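Local coordinates for putative iron-regulated protein A (Parabacteroides distasonis ATCC 8503, PDB 4ECG) that is of unconfirmed function but binds calcium ions and, as an imelysin-like member of peptidase family M75, may be an iron-regulated metallopeptidase, at residues D41-P46 with E92-G97; N237-I242 with K296-G301. All blocks are in the same frame, centred on the assembly; numbering follows the deposited sequence.

Both contacts lie in the buried interior of a single, largely helical imelysin-type chain, on the same side of its centre and with their own centres about 9 Å apart. They follow one another along the sequence: contact 1 closes before contact 2 opens. Contact 1 joins helix 29-68 to the loop between helices 71-89 and 98-101; contact 2 joins the start of helix 239-259 to the end of helix 284-300. They also touch each other. Leu95 N probably hydrogen-bonds to Asn237 O (3.0 Å), and Val43 CG2 packs on Asn297 O (3.4 Å). Segments from early in the chain and from its middle to later part thus share one core, beside the calcium-binding Glu92.

Contact 1: D41-P46 with E92-G97; sequences DEVALP and EAFLFG. With CA (calcium ion), chain F.
Phe94, in the loop that follows helix 71-89, projects its ring against Val43 and Ala44 of helix 29-68, a helix-to-loop contact in the core of the imelysin-like helical fold. The helix is irregular here: a wider pi-type turn spans 41-44, and a kink follows where Pro46, lacking an amide hydrogen, makes no bond to the preceding turn.

The contact between the two segments is apolar. Val43 reaches the far end of the ring with one methyl, CG1 lying 3.8 Å from Phe94 CE1. This branch stands anti to the backbone N (chi1 -176°). Ala44 meets the ring on the other side of CZ, through its backbone as much as its methyl: CA is 3.8 Å from Phe94 CE2, whereas CB is 4.2 Å from that same carbon. Both residues approach the ring obliquely. Phe94 CG sits between its own N and carbonyl carbon (chi1 44°), a position that sends the ring toward the helix.

Aromatic packing extends the cluster, since Phe39 and Tyr48 of the same helix each meet Phe94 edge-to-face. Trp195 of helix 171-196 packs on Ala44 and also on Phe96, whose ring has the carbonyl carbon of Phe94 above one face, offset toward the rim.

Polar and metal interactions take over at the start of the loop. The amide of Ala93 is hydrogen-bonded to Ser294 OG of helix 284-300. Glu92 turns its extended side chain to a calcium ion that Asp109 also binds, tying this loop to the metal site; its OE2 provides the ligand, 2.7 Å from the calcium.

Contact 2: N237-I242 with K296-G301; sequences NGMAGI and KNAYFG
Met239, a selenomethionine in the crystal, reaches from the first turn of helix 239-259 to Ala298 and Tyr299 in the last turns of helix 284-300. This is a buried helix-helix contact within the imelysin-like helical fold. Gly238 occupies the N-cap position just before Met239, and its carbonyl O accepts a hydrogen bond from Ile242 N (3.2 Å) in the opening turn; Gly301, with positive phi, is the first residue of the partner segment to leave helical backbone angles.

Met239 contributes the larger part of the buried surface. Its CG lies anti to the carbonyl carbon, and the chain then bends at its last torsion (chi3 87°), bringing the terminal methyl round to the other helix. Leu315 and Ile295 also pack on this side chain, and Ala93 adds a contact from the loop next to the calcium-binding Glu92.

Ala298 directs its methyl at Met239, and the backbones come closest at this pair, with 7.9 Å between their CA atoms. Ala298 CB is met by both the selenium and the end methyl of Met239: SE approaches to 3.7 Å and CE to 3.6 Å. The small alanine side chain therefore lies alongside the outer part of the longer one.

Tyr299 presents its base rather than its hydroxyl. Met239 CE lies at the edge of the phenol ring, near its plane, while the ring itself extends on toward helix 324-343, where Tyr299 OH is hydrogen-bonded to Asp327. The same methyl also touches the backbone: Met239 CE is 3.8 Å from Tyr299 N and 3.9 Å from Tyr299 CB.

Contact 1: D41-P46 with E92-G97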
ATOM      1  N   ASP A  41      -9.728   6.033  14.244  1.00 57.22           N
ATOM      2  CA  ASP A  41      -9.092   7.206  14.889  1.00 59.04           C
ATOM      3  C   ASP A  41      -7.592   7.014  15.161  1.00 58.62           C
ATOM      4  O   ASP A  41      -6.837   7.977  15.187  1.00 57.47           O
ATOM      5  CB  ASP A  41      -9.805   7.578  16.202  1.00 62.60           C
ATOM      6  CG  ASP A  41     -11.255   8.120  15.990  1.00 67.32           C
ATOM      7  OD1 ASP A  41     -11.554   8.720  14.927  1.00 70.72           O
ATOM      8  OD2 ASP A  41     -12.092   7.962  16.921  1.00 68.74           O
ATOM      9  N   GLU A  42      -7.160   5.775  15.347  1.00 56.07           N
ATOM     10  CA  GLU A  42      -5.766   5.491  15.676  1.00 57.02           C
ATOM     11  C   GLU A  42      -4.970   4.764  14.559  1.00 54.50           C
ATOM     12  O   GLU A  42      -3.728   4.690  14.660  1.00 53.64           O
ATOM     13  CB  GLU A  42      -5.718   4.676  16.982  1.00 61.81           C
ATOM     14  CG  GLU A  42      -6.421   5.343  18.185  1.00 65.92           C
ATOM     15  CD  GLU A  42      -5.825   6.709  18.566  1.00 74.60           C
ATOM     16  OE1 GLU A  42      -4.574   6.903  18.509  1.00 80.39           O
ATOM     17  OE2 GLU A  42      -6.593   7.622  18.963  1.00 82.70           O
ATOM     18  N   VAL A  43      -5.651   4.190  13.539  1.00 50.94           N
ATOM     19  CA  VAL A  43      -4.947   3.564  12.403  1.00 51.90           C
ATOM     20  C   VAL A  43      -5.177   4.341  11.074  1.00 50.93           C
ATOM     21  O   VAL A  43      -4.253   4.956  10.578  1.00 51.53           O
ATOM     22  CB  VAL A  43      -5.199   2.049  12.259  1.00 50.10           C
ATOM     23  CG1 VAL A  43      -4.337   1.523  11.124  1.00 50.15           C
ATOM     24  CG2 VAL A  43      -4.809   1.318  13.525  1.00 50.55           C
ATOM     25  N   ALA A  44      -6.406   4.388  10.562  1.00 49.82           N
ATOM     26  CA  ALA A  44      -6.721   5.041   9.272  1.00 47.47           C
ATOM     27  C   ALA A  44      -6.378   6.529   9.248  1.00 49.04           C
ATOM     28  O   ALA A  44      -5.448   6.932   8.557  1.00 52.74           O
ATOM     29  CB  ALA A  44      -8.213   4.843   8.899  1.00 44.82           C
ATOM     30  N   LEU A  45      -7.147   7.346   9.970  1.00 50.25           N
ATOM     31  CA  LEU A  45      -7.023   8.797   9.868  1.00 55.26           C
ATOM     32  C   LEU A  45      -5.570   9.257  10.137  1.00 54.87           C
ATOM     33  O   LEU A  45      -5.059  10.075   9.397  1.00 57.05           O
ATOM     34  CB  LEU A  45      -8.028   9.547  10.777  1.00 57.64           C
ATOM     35  CG  LEU A  45      -9.485   9.729  10.319  1.00 54.98           C
ATOM     36  CD1 LEU A  45     -10.344  10.389  11.407  1.00 57.67           C
ATOM     37  CD2 LEU A  45      -9.545  10.564   9.054  1.00 54.60           C
ATOM     38  N   PRO A  46      -4.884   8.723  11.166  1.00 56.54           N
ATOM     39  CA  PRO A  46      -3.467   9.151  11.355  1.00 54.43           C
ATOM     40  C   PRO A  46      -2.502   8.689  10.258  1.00 52.86           C
ATOM     41  O   PRO A  46      -1.627   9.425   9.884  1.00 57.89           O
ATOM     42  CB  PRO A  46      -3.084   8.537  12.691  1.00 56.22           C
ATOM     43  CG  PRO A  46      -4.362   8.288  13.392  1.00 55.82           C
ATOM     44  CD  PRO A  46      -5.368   7.961  12.321  1.00 58.36           C
ATOM     45  N   GLU A  92      -2.261  -0.073   2.877  1.00 43.89           N
ATOM     46  CA  GLU A  92      -2.849  -0.999   1.921  1.00 43.36           C
ATOM     47  C   GLU A  92      -3.716  -2.078   2.556  1.00 46.75           C
ATOM     48  O   GLU A  92      -4.398  -2.816   1.812  1.00 45.88           O
ATOM     49  CB  GLU A  92      -1.809  -1.587   0.963  1.00 48.11           C
ATOM     50  CG  GLU A  92      -1.324  -0.549  -0.067  1.00 61.05           C
ATOM     51  CD  GLU A  92      -0.663  -1.123  -1.328  1.00 68.33           C
ATOM     52  OE1 GLU A  92      -1.037  -2.232  -1.779  1.00 71.65           O
ATOM     53  OE2 GLU A  92       0.217  -0.411  -1.891  1.00 79.55           O
ATOM     54  N   ALA A  93      -3.735  -2.162   3.894  1.00 42.68           N
ATOM     55  CA  ALA A  93      -4.672  -3.091   4.571  1.00 44.27           C
ATOM     56  C   ALA A  93      -6.071  -2.482   4.629  1.00 46.91           C
ATOM     57  O   ALA A  93      -7.022  -3.172   4.994  1.00 45.94           O
ATOM     58  CB  ALA A  93      -4.196  -3.470   5.978  1.00 43.05           C
ATOM     59  N   PHE A  94      -6.182  -1.196   4.260  1.00 44.85           N
ATOM     60  CA  PHE A  94      -7.456  -0.525   4.208  1.00 46.84           C
ATOM     61  C   PHE A  94      -7.656   0.368   2.958  1.00 49.88           C
ATOM     62  O   PHE A  94      -7.817   1.593   3.031  1.00 52.31           O
ATOM     63  CB  PHE A  94      -7.713   0.242   5.510  1.00 47.71           C
ATOM     64  CG  PHE A  94      -6.549   1.026   6.025  1.00 45.36           C
ATOM     65  CD1 PHE A  94      -5.605   0.435   6.824  1.00 46.33           C
ATOM     66  CD2 PHE A  94      -6.430   2.370   5.757  1.00 46.46           C
ATOM     67  CE1 PHE A  94      -4.553   1.189   7.367  1.00 46.49           C
ATOM     68  CE2 PHE A  94      -5.399   3.102   6.267  1.00 44.17           C
ATOM     69  CZ  PHE A  94      -4.454   2.518   7.084  1.00 43.66           C
ATOM     70  N   LEU A  95      -7.677  -0.292   1.806  1.00 49.56           N
ATOM     71  CA  LEU A  95      -7.915   0.374   0.531  1.00 48.18           C
ATOM     72  C   LEU A  95      -9.409   0.523   0.299  1.00 48.91           C
ATOM     73  O   LEU A  95      -9.830   1.177  -0.674  1.00 52.44           O
ATOM     74  CB  LEU A  95      -7.309  -0.421  -0.621  1.00 46.89           C
ATOM     75  CG  LEU A  95      -5.806  -0.272  -0.752  1.00 51.16           C
ATOM     76  CD1 LEU A  95      -5.330  -1.406  -1.649  1.00 51.09           C
ATOM     77  CD2 LEU A  95      -5.476   1.136  -1.286  1.00 46.15           C
ATOM     78  N   PHE A  96     -10.216  -0.076   1.168  1.00 46.16           N
ATOM     79  CA  PHE A  96     -11.665   0.170   1.106  1.00 47.76           C
ATOM     80  C   PHE A  96     -11.956   1.613   1.402  1.00 46.78           C
ATOM     81  O   PHE A  96     -11.122   2.300   1.952  1.00 48.67           O
ATOM     82  CB  PHE A  96     -12.470  -0.735   2.025  1.00 45.04           C
ATOM     83  CG  PHE A  96     -11.987  -0.787   3.422  1.00 45.51           C
ATOM     84  CD1 PHE A  96     -12.382   0.150   4.337  1.00 46.96           C
ATOM     85  CD2 PHE A  96     -11.141  -1.818   3.843  1.00 49.79           C
ATOM     86  CE1 PHE A  96     -11.980   0.062   5.673  1.00 48.64           C
ATOM     87  CE2 PHE A  96     -10.698  -1.897   5.161  1.00 49.81           C
ATOM     88  CZ  PHE A  96     -11.132  -0.963   6.086  1.00 50.72           C
ATOM     89  N   GLY A  97     -13.152   2.064   1.045  1.00 49.72           N
ATOM     90  CA  GLY A  97     -13.518   3.437   1.324  1.00 48.02           C
ATOM     91  C   GLY A  97     -12.974   4.353   0.252  1.00 45.18           C
ATOM     92  O   GLY A  97     -13.115   4.075  -0.914  1.00 44.00           O
TER
HETATM   93 CA    CA F 504       1.374  -0.448  -4.383  1.00 93.49          CA

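Contact 2: N237-I242 with K296-G301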
ATOM      1  N   ASN A 237     -10.106  -5.683  -0.592  1.00 47.43           N
ATOM      2  CA  ASN A 237      -9.343  -4.466  -0.310  1.00 47.07           C
ATOM      3  C   ASN A 237      -9.065  -4.193   1.193  1.00 48.48           C
ATOM      4  O   ASN A 237      -8.662  -3.074   1.589  1.00 49.72           O
ATOM      5  CB  ASN A 237     -10.106  -3.318  -0.940  1.00 47.48           C
ATOM      6  CG  ASN A 237     -11.520  -3.210  -0.422  1.00 46.47           C
ATOM      7  OD1 ASN A 237     -11.810  -3.601   0.711  1.00 43.35           O
ATOM      8  ND2 ASN A 237     -12.406  -2.706  -1.254  1.00 45.12           N
ATOM      9  N   GLY A 238      -9.209  -5.234   2.020  1.00 47.44           N
ATOM     10  CA  GLY A 238      -8.841  -5.161   3.426  1.00 46.06           C
ATOM     11  C   GLY A 238      -7.622  -5.982   3.809  1.00 45.88           C
ATOM     12  O   GLY A 238      -6.746  -6.233   2.989  1.00 44.89           O
HETATM   13  N   MSE A 239      -7.570  -6.421   5.064  1.00 44.39           N
HETATM   14  CA  MSE A 239      -6.360  -7.072   5.569  1.00 47.04           C
HETATM   15  C   MSE A 239      -5.981  -8.330   4.756  1.00 47.15           C
HETATM   16  O   MSE A 239      -4.842  -8.442   4.323  1.00 46.22           O
HETATM   17  CB  MSE A 239      -6.475  -7.362   7.066  1.00 45.91           C
HETATM   18  CG  MSE A 239      -6.491  -6.064   7.906  1.00 44.53           C
HETATM   19 SE   MSE A 239      -7.463  -6.278   9.576  0.75 42.70          SE
HETATM   20  CE  MSE A 239      -5.958  -6.943  10.567  1.00 41.25           C
ATOM     21  N   ALA A 240      -6.944  -9.215   4.484  1.00 49.79           N
ATOM     22  CA  ALA A 240      -6.640 -10.440   3.734  1.00 46.04           C
ATOM     23  C   ALA A 240      -6.320 -10.142   2.279  1.00 46.13           C
ATOM     24  O   ALA A 240      -5.599 -10.874   1.634  1.00 47.11           O
ATOM     25  CB  ALA A 240      -7.754 -11.468   3.863  1.00 39.89           C
ATOM     26  N   GLY A 241      -6.807  -9.031   1.761  1.00 48.75           N
ATOM     27  CA  GLY A 241      -6.492  -8.659   0.373  1.00 46.46           C
ATOM     28  C   GLY A 241      -5.017  -8.425   0.221  1.00 43.51           C
ATOM     29  O   GLY A 241      -4.382  -8.936  -0.739  1.00 40.26           O
ATOM     30  N   ILE A 242      -4.466  -7.632   1.151  1.00 44.41           N
ATOM     31  CA  ILE A 242      -3.049  -7.232   1.041  1.00 44.23           C
ATOM     32  C   ILE A 242      -2.073  -8.376   1.376  1.00 45.80           C
ATOM     33  O   ILE A 242      -1.077  -8.552   0.631  1.00 47.60           O
ATOM     34  CB  ILE A 242      -2.724  -5.945   1.809  1.00 44.94           C
ATOM     35  CG1 ILE A 242      -1.339  -5.426   1.382  1.00 47.39           C
ATOM     36  CG2 ILE A 242      -2.763  -6.159   3.311  1.00 46.45           C
ATOM     37  CD1 ILE A 242      -1.183  -5.077  -0.097  1.00 41.13           C
ATOM     38  N   LYS A 296      -0.608  -5.323  10.684  1.00 47.91           N
ATOM     39  CA  LYS A 296      -0.163  -5.392  12.051  1.00 47.79           C
ATOM     40  C   LYS A 296      -0.743  -4.254  12.842  1.00 49.68           C
ATOM     41  O   LYS A 296      -1.274  -4.453  13.919  1.00 54.37           O
ATOM     42  CB  LYS A 296       1.370  -5.378  12.113  1.00 43.44           C
ATOM     43  CG  LYS A 296       1.937  -5.687  13.484  1.00 46.31           C
ATOM     44  CD  LYS A 296       3.459  -5.804  13.471  1.00 45.11           C
ATOM     45  CE  LYS A 296       4.027  -6.064  14.845  1.00 48.44           C
ATOM     46  NZ  LYS A 296       5.512  -5.987  14.855  1.00 49.10           N
ATOM     47  N   ASN A 297      -0.669  -3.069  12.281  1.00 50.05           N
ATOM     48  CA  ASN A 297      -1.271  -1.872  12.871  1.00 49.64           C
ATOM     49  C   ASN A 297      -2.734  -2.048  13.048  1.00 47.33           C
ATOM     50  O   ASN A 297      -3.274  -1.673  14.088  1.00 52.59           O
ATOM     51  CB  ASN A 297      -1.030  -0.669  11.935  1.00 49.91           C
ATOM     52  CG  ASN A 297       0.427  -0.200  11.923  1.00 51.01           C
ATOM     53  OD1 ASN A 297       1.298  -0.655  12.736  1.00 48.88           O
ATOM     54  ND2 ASN A 297       0.711   0.729  11.001  1.00 49.08           N
ATOM     55  N   ALA A 298      -3.383  -2.576  11.996  1.00 47.54           N
ATOM     56  CA  ALA A 298      -4.829  -2.822  11.992  1.00 47.62           C
ATOM     57  C   ALA A 298      -5.240  -3.793  13.107  1.00 51.28           C
ATOM     58  O   ALA A 298      -6.277  -3.582  13.726  1.00 56.92           O
ATOM     59  CB  ALA A 298      -5.307  -3.405  10.644  1.00 45.12           C
ATOM     60  N   TYR A 299      -4.460  -4.862  13.309  1.00 46.36           N
ATOM     61  CA  TYR A 299      -4.842  -5.962  14.172  1.00 46.69           C
ATOM     62  C   TYR A 299      -4.654  -5.541  15.630  1.00 51.89           C
ATOM     63  O   TYR A 299      -5.420  -5.950  16.498  1.00 53.18           O
ATOM     64  CB  TYR A 299      -3.966  -7.204  13.867  1.00 45.80           C
ATOM     65  CG  TYR A 299      -4.336  -8.484  14.588  1.00 49.34           C
ATOM     66  CD1 TYR A 299      -5.494  -9.147  14.287  1.00 50.00           C
ATOM     67  CD2 TYR A 299      -3.513  -9.036  15.588  1.00 54.60           C
ATOM     68  CE1 TYR A 299      -5.851 -10.284  14.974  1.00 50.92           C
ATOM     69  CE2 TYR A 299      -3.864 -10.195  16.266  1.00 52.32           C
ATOM     70  CZ  TYR A 299      -5.035 -10.816  15.936  1.00 53.03           C
ATOM     71  OH  TYR A 299      -5.447 -11.980  16.572  1.00 55.37           O
ATOM     72  N   PHE A 300      -3.582  -4.787  15.896  1.00 50.97           N
ATOM     73  CA  PHE A 300      -3.258  -4.372  17.256  1.00 51.91           C
ATOM     74  C   PHE A 300      -3.831  -2.995  17.572  1.00 52.06           C
ATOM     75  O   PHE A 300      -3.708  -2.530  18.674  1.00 56.25           O
ATOM     76  CB  PHE A 300      -1.722  -4.409  17.508  1.00 50.01           C
ATOM     77  CG  PHE A 300      -1.128  -5.795  17.458  1.00 49.79           C
ATOM     78  CD1 PHE A 300      -1.483  -6.744  18.380  1.00 51.34           C
ATOM     79  CD2 PHE A 300      -0.262  -6.169  16.460  1.00 51.49           C
ATOM     80  CE1 PHE A 300      -0.958  -8.041  18.327  1.00 50.93           C
ATOM     81  CE2 PHE A 300       0.279  -7.438  16.397  1.00 49.64           C
ATOM     82  CZ  PHE A 300      -0.086  -8.384  17.335  1.00 52.39           C
ATOM     83  N   GLY A 301      -4.430  -2.320  16.605  1.00 53.78           N
ATOM     84  CA  GLY A 301      -5.196  -1.121  16.920  1.00 54.52           C
ATOM     85  C   GLY A 301      -4.426   0.154  17.159  1.00 54.00           C
ATOM     86  O   GLY A 301      -4.902   1.020  17.861  1.00 59.32           O
TER